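Local coordinates for glycoside hydrolase family 15, cellulose signaling associated protein envoy (Hypocrea jecorina, PDB 4WUJ) that senses blue light through an FMN-binding LOV domain of the PAS fold and probably helps to integrate light and oxidative-stress signals, at residues Arg24-Ile29 against Gln105-Val109; Ser39-Ile45 against His138-Gln144; Leu78-Met84 against Ile111-Lys115. All blocks are in the same frame, centred on the assembly; numbering follows the deposited sequence.

Contact 1: Arg24-Ile29 against Gln105-Val109; sequences RPNPTI and QEVQV
A surface salt bridge, reinforced by backbone amides that donate to the same carboxylate, ties the irregular loop Arg-24 to Ile-29, between helix 14-22 and strand 39-44, to the residues that lead into strand 107-114, outermost in this chain's sheet. The loop is extended at Arg-24 and Pro-25, turns at Asn-26, whose left-handed backbone (phi/psi 64/38) is well tolerated by asparagine, and runs on through Pro-27, after which the amides of Thr-28 and Ile-29 point to the Glu-106 carboxylate. The CA atoms of Thr-28 and Glu-106 lie 6.9 Å apart, and those of Ile-29 and Gln-108 7.3 Å, too far for strand pairing; the join runs through the carboxylate of Glu-106 (chi1 m, chi2 t). Arg-24 (chi1 p, chi2 and chi3 t) meets it side-on, with Arg-24 NE to Glu-106 OE2 at 2.9 Å and Arg-24 NH2 to Glu-106 OE1 at 3.0 Å, a bidentate guanidinium-carboxylate pairing. This pins the linker after helix 14-22 to a strand entry of the five-stranded antiparallel PAS sheet. Glu-106 OE1 also accepts Thr-28 N at 2.9 Å and, weakly, Ile-29 N at 3.4 Å; a carboxylate suits the place since it takes several donors. Ile-29 CD1 adds apolar cover 3.8 Å from Glu-106 CB, and Ile-29 CG2 is in van der Waals contact with Gln-108 OE1 at 3.5 Å. Val-107 points away and packs on Ala-100 of helix 92-103, while Gln-108 packs on Met-3 of the second subunit. Arg-24 NH1 bonds back to Ile-21 O of helix 14-22.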
loop_
_atom_site.group_PDB
_atom_site.type_symbol
_atom_site.label_atom_id
_atom_site.label_comp_id
_atom_site.label_asym_id
_atom_site.label_seq_id
_atom_site.Cartn_x
_atom_site.Cartn_y
_atom_site.Cartn_z
ATOM N N ARG C 24 1.486 17.132 -1.828
ATOM C CA ARG C 24 2.299 17.941 -2.743
ATOM C C ARG C 24 1.576 19.246 -3.110
ATOM O O ARG C 24 0.347 19.263 -3.215
ATOM C CB ARG C 24 2.609 17.170 -4.030
ATOM C CG ARG C 24 1.400 16.980 -4.950
ATOM C CD ARG C 24 1.656 15.840 -5.887
ATOM N NE ARG C 24 0.622 15.621 -6.887
ATOM C CZ ARG C 24 -0.502 14.962 -6.664
ATOM N NH1 ARG C 24 -0.766 14.493 -5.448
ATOM N NH2 ARG C 24 -1.370 14.782 -7.651
ATOM N N PRO C 25 2.343 20.338 -3.297
ATOM C CA PRO C 25 1.836 21.631 -3.796
ATOM C C PRO C 25 1.483 21.651 -5.293
ATOM O O PRO C 25 2.200 21.087 -6.131
ATOM C CB PRO C 25 2.997 22.601 -3.522
ATOM C CG PRO C 25 3.855 21.919 -2.498
ATOM C CD PRO C 25 3.720 20.454 -2.780
ATOM N N ASN C 26 0.363 22.310 -5.590
ATOM C CA ASN C 26 -0.157 22.489 -6.947
ATOM C C ASN C 26 -0.562 21.204 -7.644
ATOM O O ASN C 26 -0.368 21.068 -8.851
ATOM C CB ASN C 26 0.855 23.238 -7.805
ATOM C CG ASN C 26 1.097 24.640 -7.307
ATOM O OD1 ASN C 26 0.259 25.528 -7.500
ATOM N ND2 ASN C 26 2.244 24.853 -6.649
ATOM N N PRO C 27 -1.156 20.265 -6.892
ATOM C CA PRO C 27 -1.603 19.034 -7.542
ATOM C C PRO C 27 -2.439 19.344 -8.760
ATOM O O PRO C 27 -3.141 20.347 -8.813
ATOM C CB PRO C 27 -2.473 18.361 -6.473
ATOM C CG PRO C 27 -2.893 19.462 -5.567
ATOM C CD PRO C 27 -1.697 20.381 -5.528
ATOM N N THR C 28 -2.365 18.447 -9.724
ATOM C CA THR C 28 -3.082 18.573 -10.966
ATOM C C THR C 28 -4.146 17.504 -11.038
ATOM O O THR C 28 -5.212 17.706 -11.613
ATOM C CB THR C 28 -2.083 18.408 -12.138
ATOM O OG1 THR C 28 -1.493 19.677 -12.437
ATOM C CG2 THR C 28 -2.758 17.838 -13.380
ATOM N N ILE C 29 -3.844 16.339 -10.482
ATOM C CA ILE C 29 -4.807 15.256 -10.453
ATOM C C ILE C 29 -5.146 15.028 -9.007
ATOM O O ILE C 29 -4.289 15.197 -8.141
ATOM C CB ILE C 29 -4.229 13.965 -11.022
ATOM C CG1 ILE C 29 -3.940 14.133 -12.510
ATOM C CG2 ILE C 29 -5.168 12.793 -10.770
ATOM C CD1 ILE C 29 -2.458 14.342 -12.784
ATOM N N GLN C 105 6.409 16.045 -14.995
ATOM C CA GLN C 105 5.050 16.499 -14.788
ATOM C C GLN C 105 4.156 15.333 -14.439
ATOM O O GLN C 105 4.237 14.265 -15.058
ATOM C CB GLN C 105 4.475 17.136 -16.063
ATOM C CG GLN C 105 4.941 18.542 -16.388
ATOM C CD GLN C 105 4.625 18.909 -17.822
ATOM O OE1 GLN C 105 3.971 18.139 -18.541
ATOM N NE2 GLN C 105 5.091 20.078 -18.256
ATOM N N GLU C 106 3.263 15.580 -13.487
ATOM C CA GLU C 106 2.155 14.685 -13.197
ATOM C C GLU C 106 1.435 14.451 -14.483
ATOM O O GLU C 106 1.339 15.363 -15.298
ATOM C CB GLU C 106 1.163 15.347 -12.238
ATOM C CG GLU C 106 1.650 15.426 -10.827
ATOM C CD GLU C 106 0.799 16.341 -9.964
ATOM O OE1 GLU C 106 -0.463 16.264 -10.038
ATOM O OE2 GLU C 106 1.420 17.122 -9.201
ATOM N N VAL C 107 0.869 13.263 -14.639
ATOM C CA VAL C 107 0.083 12.975 -15.798
ATOM C C VAL C 107 -0.842 11.849 -15.509
ATOM O O VAL C 107 -0.527 10.921 -14.758
ATOM C CB VAL C 107 0.977 12.578 -16.993
ATOM C CG1 VAL C 107 1.890 11.406 -16.612
ATOM C CG2 VAL C 107 0.144 12.229 -18.203
ATOM N N GLN C 108 -2.008 11.910 -16.112
ATOM C CA GLN C 108 -2.944 10.826 -15.954
ATOM C C GLN C 108 -3.610 10.597 -17.276
ATOM O O GLN C 108 -4.206 11.520 -17.859
ATOM C CB GLN C 108 -3.958 11.126 -14.840
ATOM C CG GLN C 108 -5.033 10.083 -14.695
ATOM C CD GLN C 108 -5.999 10.402 -13.550
ATOM O OE1 GLN C 108 -6.707 11.412 -13.572
ATOM N NE2 GLN C 108 -5.998 9.561 -12.530
ATOM N N VAL C 109 -3.498 9.364 -17.743
ATOM C CA VAL C 109 -4.082 8.956 -18.989
ATOM C C VAL C 109 -4.723 7.607 -18.810
ATOM O O VAL C 109 -4.558 6.935 -17.802
ATOM C CB VAL C 109 -3.004 8.797 -20.119
ATOM C CG1 VAL C 109 -2.024 9.959 -20.097
ATOM C CG2 VAL C 109 -2.276 7.465 -19.982
#

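Contact 2: Ser39-Ile45 against His138-Gln144; sequences SLTLCDI and HFAVGLQ. With FMN (flavin mononucleotide), chain I.
Leu-40, Leu-42, Val-141, Leu-143 and Phe-139 form the apolar face of this antiparallel pair: Leu-40 CD1 lies 3.7 Å from Leu-143 CD2, and Leu-42 CD1 is 3.8 Å from Val-141 CG2 and 4.0 Å from Phe-139 CB. Strands 39-44 and 139-144 run at 160°, their axes 4.7 Å apart. Leu-40/Leu-143 and Leu-42/Val-141 are non-hydrogen-bonded pairs; Thr-41/Gly-142 and Cys-43/Ala-140 are hydrogen-bonded pairs (Thr-41 N to Gly-142 O and Cys-43 N to Ala-140 O, each 2.9 Å). The opposite face, with Thr-41, Cys-43, Ala-140 and Gly-142, holds the flavin. A CB on Gly-142 would clash with FMN C6. Gln-144 (chi1 m, chi2 p) gives NE2 to FMN O4 at 3.1 Å and, weakly, to N5 at 3.3 Å, as in LOV domains, while Ser-39 OG holds Gln-144 OE1 at 2.8 Å. Helix 14-22 covers the leucine face, Phe-59 of helix 57-63 packs on Thr-41 and Gln-144, and strands 52-55 and 120-129 flank strands 39-44 and 139-144 respectively.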
loop_
_atom_site.group_PDB
_atom_site.type_symbol
_atom_site.label_atom_id
_atom_site.label_comp_id
_atom_site.label_asym_id
_atom_site.label_seq_id
_atom_site.Cartn_x
_atom_site.Cartn_y
_atom_site.Cartn_z
ATOM N N SER C 39 -2.385 -0.948 -7.257
ATOM C CA SER C 39 -1.282 -1.359 -8.111
ATOM C C SER C 39 -0.308 -0.181 -8.284
ATOM O O SER C 39 -0.703 0.943 -8.647
ATOM C CB SER C 39 -1.786 -1.874 -9.428
ATOM O OG SER C 39 -0.772 -1.838 -10.398
ATOM N N LEU C 40 0.956 -0.421 -7.968
ATOM C CA LEU C 40 1.932 0.662 -7.874
ATOM C C LEU C 40 3.275 0.200 -8.371
ATOM O O LEU C 40 3.693 -0.923 -8.070
ATOM C CB LEU C 40 2.087 1.138 -6.444
ATOM C CG LEU C 40 3.088 2.259 -6.178
ATOM C CD1 LEU C 40 2.614 3.138 -5.022
ATOM C CD2 LEU C 40 4.484 1.711 -5.905
ATOM N N THR C 41 3.921 1.050 -9.174
ATOM C CA THR C 41 5.297 0.830 -9.578
ATOM C C THR C 41 6.108 2.061 -9.193
ATOM O O THR C 41 5.605 3.194 -9.124
ATOM C CB THR C 41 5.455 0.518 -11.105
ATOM O OG1 THR C 41 5.102 1.671 -11.885
ATOM C CG2 THR C 41 4.588 -0.641 -11.516
ATOM N N LEU C 42 7.361 1.809 -8.892
ATOM C CA LEU C 42 8.323 2.844 -8.619
ATOM C C LEU C 42 9.465 2.616 -9.620
ATOM O O LEU C 42 10.015 1.492 -9.729
ATOM C CB LEU C 42 8.828 2.706 -7.191
ATOM C CG LEU C 42 9.651 3.803 -6.550
ATOM C CD1 LEU C 42 9.020 5.191 -6.613
ATOM C CD2 LEU C 42 9.823 3.362 -5.097
ATOM N N CYS C 43 9.807 3.673 -10.348
ATOM C CA CYS C 43 10.829 3.582 -11.396
ATOM C C CYS C 43 11.902 4.605 -11.136
ATOM O O CYS C 43 11.601 5.730 -10.753
ATOM C CB CYS C 43 10.214 3.805 -12.764
ATOM S SG CYS C 43 9.047 2.506 -13.269
ATOM N N ASP C 44 13.163 4.192 -11.288
ATOM C CA ASP C 44 14.250 5.111 -11.126
ATOM C C ASP C 44 14.559 5.760 -12.504
ATOM O O ASP C 44 15.286 5.193 -13.318
ATOM C CB ASP C 44 15.477 4.378 -10.573
ATOM C CG ASP C 44 16.604 5.335 -10.219
ATOM O OD1 ASP C 44 16.601 6.470 -10.734
ATOM O OD2 ASP C 44 17.496 4.929 -9.445
ATOM N N ILE C 45 14.001 6.929 -12.776
ATOM C CA ILE C 45 14.179 7.504 -14.105
ATOM C C ILE C 45 15.598 8.137 -14.376
ATOM O O ILE C 45 15.887 8.545 -15.499
ATOM C CB ILE C 45 13.055 8.488 -14.426
ATOM C CG1 ILE C 45 13.147 9.694 -13.517
ATOM C CG2 ILE C 45 11.642 7.800 -14.274
ATOM C CD1 ILE C 45 12.556 10.918 -14.137
ATOM N N HIS C 138 16.204 10.743 -9.359
ATOM C CA HIS C 138 14.795 11.087 -9.496
ATOM C C HIS C 138 13.976 9.823 -9.732
ATOM O O HIS C 138 14.377 8.949 -10.484
ATOM C CB HIS C 138 14.620 12.018 -10.688
ATOM C CG HIS C 138 14.916 13.455 -10.387
ATOM N ND1 HIS C 138 13.920 14.384 -10.170
ATOM C CD2 HIS C 138 16.090 14.126 -10.266
ATOM C CE1 HIS C 138 14.462 15.562 -9.924
ATOM N NE2 HIS C 138 15.778 15.434 -9.978
ATOM N N PHE C 139 12.825 9.727 -9.086
ATOM C CA PHE C 139 11.938 8.578 -9.258
ATOM C C PHE C 139 10.571 9.015 -9.785
ATOM O O PHE C 139 10.199 10.181 -9.746
ATOM C CB PHE C 139 11.767 7.804 -7.936
ATOM C CG PHE C 139 13.023 7.124 -7.473
ATOM C CD1 PHE C 139 14.073 7.865 -6.949
ATOM C CD2 PHE C 139 13.155 5.742 -7.556
ATOM C CE1 PHE C 139 15.238 7.232 -6.520
ATOM C CE2 PHE C 139 14.314 5.106 -7.147
ATOM C CZ PHE C 139 15.353 5.848 -6.618
ATOM N N ALA C 140 9.835 8.039 -10.274
ATOM C CA ALA C 140 8.498 8.246 -10.737
ATOM C C ALA C 140 7.689 7.152 -10.092
ATOM O O ALA C 140 8.138 5.998 -10.015
ATOM C CB ALA C 140 8.422 8.145 -12.261
ATOM N N VAL C 141 6.520 7.537 -9.598
ATOM C CA VAL C 141 5.555 6.612 -9.033
ATOM C C VAL C 141 4.421 6.515 -9.992
ATOM O O VAL C 141 3.834 7.530 -10.352
ATOM C CB VAL C 141 4.931 7.147 -7.725
ATOM C CG1 VAL C 141 3.899 6.134 -7.206
ATOM C CG2 VAL C 141 5.997 7.451 -6.732
ATOM N N GLY C 142 4.112 5.302 -10.392
ATOM C CA GLY C 142 2.938 5.024 -11.170
ATOM C C GLY C 142 1.887 4.246 -10.387
ATOM O O GLY C 142 2.205 3.331 -9.608
ATOM N N LEU C 143 0.631 4.654 -10.585
ATOM C CA LEU C 143 -0.521 3.983 -10.027
ATOM C C LEU C 143 -1.313 3.469 -11.193
ATOM O O LEU C 143 -1.662 4.251 -12.089
ATOM C CB LEU C 143 -1.376 4.952 -9.216
ATOM C CG LEU C 143 -0.711 5.600 -8.012
ATOM C CD1 LEU C 143 -1.742 6.441 -7.200
ATOM C CD2 LEU C 143 -0.103 4.527 -7.133
ATOM N N GLN C 144 -1.526 2.158 -11.225
ATOM C CA GLN C 144 -2.373 1.504 -12.216
ATOM C C GLN C 144 -3.713 1.036 -11.564
ATOM O O GLN C 144 -3.789 0.818 -10.330
ATOM C CB GLN C 144 -1.708 0.255 -12.774
ATOM C CG GLN C 144 -0.358 0.450 -13.462
ATOM C CD GLN C 144 0.840 0.583 -12.541
ATOM O OE1 GLN C 144 0.819 0.212 -11.333
ATOM N NE2 GLN C 144 1.918 1.128 -13.115
HETATM N N1 FMN I . 2.828 2.492 -19.413
HETATM C C2 FMN I . 1.731 1.662 -19.508
HETATM O O2 FMN I . 1.277 1.356 -20.609
HETATM N N3 FMN I . 1.142 1.151 -18.354
HETATM C C4 FMN I . 1.618 1.468 -17.106
HETATM O O4 FMN I . 1.077 0.980 -16.118
HETATM C C4A FMN I . 2.733 2.311 -16.993
HETATM N N5 FMN I . 3.253 2.636 -15.747
HETATM C C5A FMN I . 4.329 3.471 -15.647
HETATM C C6 FMN I . 4.799 3.782 -14.385
HETATM C C7 FMN I . 5.907 4.599 -14.238
HETATM C C7M FMN I . 6.369 4.915 -12.850
HETATM C C8 FMN I . 6.544 5.122 -15.386
HETATM C C8M FMN I . 7.749 6.017 -15.235
HETATM C C9 FMN I . 6.046 4.815 -16.660
HETATM C C9A FMN I . 4.940 3.986 -16.799
HETATM N N10 FMN I . 4.430 3.649 -18.058
HETATM C C10 FMN I . 3.331 2.816 -18.154
HETATM C "C1'" FMN I . 4.967 4.191 -19.365
HETATM C "C2'" FMN I . 6.160 3.520 -20.005
HETATM O "O2'" FMN I . 6.991 3.003 -18.992
HETATM C "C3'" FMN I . 6.855 4.556 -20.935
HETATM O "O3'" FMN I . 7.233 5.717 -20.204
HETATM C "C4'" FMN I . 5.914 4.971 -22.091
HETATM O "O4'" FMN I . 5.686 3.839 -22.904
HETATM C "C5'" FMN I . 6.441 6.157 -22.920
HETATM O "O5'" FMN I . 7.787 5.930 -23.299
HETATM P P FMN I . 8.143 5.146 -24.641
HETATM O O1P FMN I . 9.657 5.011 -24.633
HETATM O O2P FMN I . 7.553 3.783 -24.764
HETATM O O3P FMN I . 7.707 5.963 -25.812
HETATM O O HOH W 1 -4.912 -0.667 -8.262
#

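Contact 3: Leu78-Met84 against Ile111-Lys115; sequences LQNSPHM and IVNYK. With FMN (flavin mononucleotide), chain I.
The pyrimidine end of the flavin pocket is closed here by the LOV signature NCRFLQ, which ends in Leu-78 and Gln-79, and by the end of strand 107-114. The amide of Asn-113 (chi1 m) matches the ring edge: FMN N3 donates to Asn-113 OD1 at 2.7 Å, and Asn-113 ND2 donates to FMN O2 at 2.8 Å. Gln-79 NE2 adds bonds to FMN O2 at 2.9 Å and O4' at 3.1 Å, an amide that spans ring and ribityl chain. Gln-79 and Asn-113 have CA atoms 4.6 Å apart. From the 3-10 segment 78-79, Leu-78 O accepts Tyr-114 N at 2.8 Å, though the place of that oxygen is less sure. Ser-81 and Met-84, the ends of a type I turn, meet the Tyr-114 ring: Ser-81 CB makes a CH-pi contact over its face, 4.0 Å from the centroid, and Met-84 SD an oblique Met-aromatic one. Gln-79 and Ile-111 pack on Met-97 of helix 92-103, Leu-78 on helix 57-63, and strand 120-129 pairs with strand 107-114.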
loop_
_atom_site.group_PDB
_atom_site.type_symbol
_atom_site.label_atom_id
_atom_site.label_comp_id
_atom_site.label_asym_id
_atom_site.label_seq_id
_atom_site.Cartn_x
_atom_site.Cartn_y
_atom_site.Cartn_z
ATOM N N LEU C 78 3.881 -3.457 -20.710
ATOM C CA LEU C 78 2.462 -3.595 -20.420
ATOM C C LEU C 78 1.604 -3.244 -21.623
ATOM O O LEU C 78 0.414 -3.569 -21.692
ATOM C CB LEU C 78 2.077 -2.698 -19.237
ATOM C CG LEU C 78 2.596 -3.104 -17.843
ATOM C CD1 LEU C 78 2.300 -1.998 -16.858
ATOM C CD2 LEU C 78 1.945 -4.393 -17.403
ATOM N N GLN C 79 2.197 -2.550 -22.577
ATOM C CA GLN C 79 1.471 -2.204 -23.793
ATOM C C GLN C 79 1.512 -3.353 -24.795
ATOM O O GLN C 79 0.887 -3.276 -25.841
ATOM C CB GLN C 79 2.052 -0.939 -24.414
ATOM C CG GLN C 79 1.769 0.308 -23.650
ATOM C CD GLN C 79 2.891 1.339 -23.804
ATOM O OE1 GLN C 79 3.554 1.395 -24.841
ATOM N NE2 GLN C 79 3.101 2.163 -22.771
ATOM N N ASN C 80 2.234 -4.418 -24.460
ATOM C CA ASN C 80 2.478 -5.514 -25.396
ATOM C C ASN C 80 1.844 -6.847 -25.021
ATOM O O ASN C 80 2.092 -7.396 -23.943
ATOM C CB ASN C 80 3.981 -5.758 -25.550
ATOM C CG ASN C 80 4.689 -4.611 -26.208
ATOM O OD1 ASN C 80 4.098 -3.876 -27.010
ATOM N ND2 ASN C 80 5.959 -4.434 -25.873
ATOM N N SER C 81 1.044 -7.367 -25.945
ATOM C CA SER C 81 0.622 -8.764 -25.932
ATOM C C SER C 81 1.412 -9.497 -27.049
ATOM O O SER C 81 1.459 -9.021 -28.197
ATOM C CB SER C 81 -0.903 -8.834 -26.151
ATOM O OG SER C 81 -1.416 -10.139 -25.969
ATOM N N PRO C 82 2.057 -10.637 -26.720
ATOM C CA PRO C 82 2.731 -11.425 -27.771
ATOM C C PRO C 82 1.733 -11.999 -28.790
ATOM O O PRO C 82 2.122 -12.525 -29.840
ATOM C CB PRO C 82 3.411 -12.555 -26.987
ATOM C CG PRO C 82 2.618 -12.681 -25.727
ATOM C CD PRO C 82 2.158 -11.285 -25.398
ATOM N N HIS C 83 0.445 -11.881 -28.472
ATOM C CA HIS C 83 -0.605 -12.439 -29.304
ATOM C C HIS C 83 -1.450 -11.343 -29.932
ATOM O O HIS C 83 -2.586 -11.578 -30.349
ATOM C CB HIS C 83 -1.480 -13.380 -28.472
ATOM C CG HIS C 83 -0.754 -14.598 -27.982
ATOM N ND1 HIS C 83 -0.080 -15.457 -28.832
ATOM C CD2 HIS C 83 -0.582 -15.097 -26.731
ATOM C CE1 HIS C 83 0.476 -16.427 -28.125
ATOM N NE2 HIS C 83 0.187 -16.232 -26.847
ATOM N N MET C 84 -0.902 -10.142 -30.026
ATOM C CA MET C 84 -1.531 -9.165 -30.889
ATOM C C MET C 84 -0.616 -8.755 -32.029
ATOM O O MET C 84 0.612 -8.935 -31.954
ATOM C CB MET C 84 -2.035 -7.960 -30.107
ATOM C CG MET C 84 -3.538 -8.038 -29.882
ATOM S SD MET C 84 -4.194 -6.633 -29.016
ATOM C CE MET C 84 -5.435 -6.041 -30.167
ATOM N N ILE C 111 -5.237 3.992 -21.093
ATOM C CA ILE C 111 -4.507 3.383 -22.161
ATOM C C ILE C 111 -4.744 1.921 -22.081
ATOM O O ILE C 111 -5.012 1.408 -20.992
ATOM C CB ILE C 111 -2.938 3.665 -21.984
ATOM C CG1 ILE C 111 -2.112 2.908 -23.012
ATOM C CG2 ILE C 111 -2.443 3.301 -20.561
ATOM C CD1 ILE C 111 -0.618 3.249 -22.935
ATOM N N VAL C 112 -4.583 1.210 -23.182
ATOM C CA VAL C 112 -4.747 -0.227 -23.131
ATOM C C VAL C 112 -3.466 -0.917 -22.789
ATOM O O VAL C 112 -2.452 -0.746 -23.483
ATOM C CB VAL C 112 -5.270 -0.784 -24.448
ATOM C CG1 VAL C 112 -5.229 -2.325 -24.432
ATOM C CG2 VAL C 112 -6.701 -0.233 -24.720
ATOM N N ASN C 113 -3.497 -1.701 -21.712
ATOM C CA ASN C 113 -2.431 -2.665 -21.472
ATOM C C ASN C 113 -2.912 -4.102 -21.514
ATOM O O ASN C 113 -4.110 -4.395 -21.657
ATOM C CB ASN C 113 -1.701 -2.412 -20.132
ATOM C CG ASN C 113 -1.097 -1.028 -20.045
ATOM O OD1 ASN C 113 -0.948 -0.491 -18.947
ATOM N ND2 ASN C 113 -0.774 -0.425 -21.202
ATOM N N TYR C 114 -1.944 -4.988 -21.355
ATOM C CA TYR C 114 -2.178 -6.399 -21.478
ATOM C C TYR C 114 -1.627 -7.089 -20.253
ATOM O O TYR C 114 -0.465 -6.901 -19.898
ATOM C CB TYR C 114 -1.548 -6.896 -22.767
ATOM C CG TYR C 114 -2.215 -6.216 -23.957
ATOM C CD1 TYR C 114 -3.411 -6.706 -24.478
ATOM C CD2 TYR C 114 -1.685 -5.050 -24.511
ATOM C CE1 TYR C 114 -4.046 -6.075 -25.549
ATOM C CE2 TYR C 114 -2.303 -4.413 -25.578
ATOM C CZ TYR C 114 -3.496 -4.925 -26.094
ATOM O OH TYR C 114 -4.123 -4.296 -27.159
ATOM N N LYS C 115 -2.500 -7.831 -19.574
ATOM C CA LYS C 115 -2.101 -8.700 -18.467
ATOM C C LYS C 115 -1.171 -9.722 -19.062
ATOM O O LYS C 115 -1.032 -9.798 -20.268
ATOM C CB LYS C 115 -3.315 -9.369 -17.803
ATOM C CG LYS C 115 -4.161 -8.396 -16.992
ATOM C CD LYS C 115 -5.536 -8.960 -16.645
ATOM C CE LYS C 115 -6.171 -8.240 -15.469
ATOM N NZ LYS C 115 -7.442 -7.548 -15.779
HETATM N N1 FMN I . 2.828 2.492 -19.413
HETATM C C2 FMN I . 1.731 1.662 -19.508
HETATM O O2 FMN I . 1.277 1.356 -20.609
HETATM N N3 FMN I . 1.142 1.151 -18.354
HETATM C C4 FMN I . 1.618 1.468 -17.106
HETATM O O4 FMN I . 1.077 0.980 -16.118
HETATM C C4A FMN I . 2.733 2.311 -16.993
HETATM N N5 FMN I . 3.253 2.636 -15.747
HETATM C C5A FMN I . 4.329 3.471 -15.647
HETATM C C6 FMN I . 4.799 3.782 -14.385
HETATM C C7 FMN I . 5.907 4.599 -14.238
HETATM C C7M FMN I . 6.369 4.915 -12.850
HETATM C C8 FMN I . 6.544 5.122 -15.386
HETATM C C8M FMN I . 7.749 6.017 -15.235
HETATM C C9 FMN I . 6.046 4.815 -16.660
HETATM C C9A FMN I . 4.940 3.986 -16.799
HETATM N N10 FMN I . 4.430 3.649 -18.058
HETATM C C10 FMN I . 3.331 2.816 -18.154
HETATM C "C1'" FMN I . 4.967 4.191 -19.365
HETATM C "C2'" FMN I . 6.160 3.520 -20.005
HETATM O "O2'" FMN I . 6.991 3.003 -18.992
HETATM C "C3'" FMN I . 6.855 4.556 -20.935
HETATM O "O3'" FMN I . 7.233 5.717 -20.204
HETATM C "C4'" FMN I . 5.914 4.971 -22.091
HETATM O "O4'" FMN I . 5.686 3.839 -22.904
HETATM C "C5'" FMN I . 6.441 6.157 -22.920
HETATM O "O5'" FMN I . 7.787 5.930 -23.299
HETATM P P FMN I . 8.143 5.146 -24.641
HETATM O O1P FMN I . 9.657 5.011 -24.633
HETATM O O2P FMN I . 7.553 3.783 -24.764
HETATM O O3P FMN I . 7.707 5.963 -25.812
#

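How the contacts relate
From the N terminus, the chain leaves helix 14-22 and opens contact 1 at 24-29, then contact 2 at strand 39-44, and then contact 3 at 78-84, in the loop beyond helix 67-70. After helix 92-103, strand 107-114 closes contact 1 at 105-109 and, after one intervening residue, contact 3 at 111-115. The final strand, 139-144, closes contact 2. Contact 3 thus nests inside the loop of contact 2, whereas contact 1 crosses both. Contact 2 joins the strands that are first and last in the chain, neighbours in the sheet, contacts 1 and 3 share its edge strand, and contacts 2 and 3, their centres about 19 Å apart, meet the same FMN.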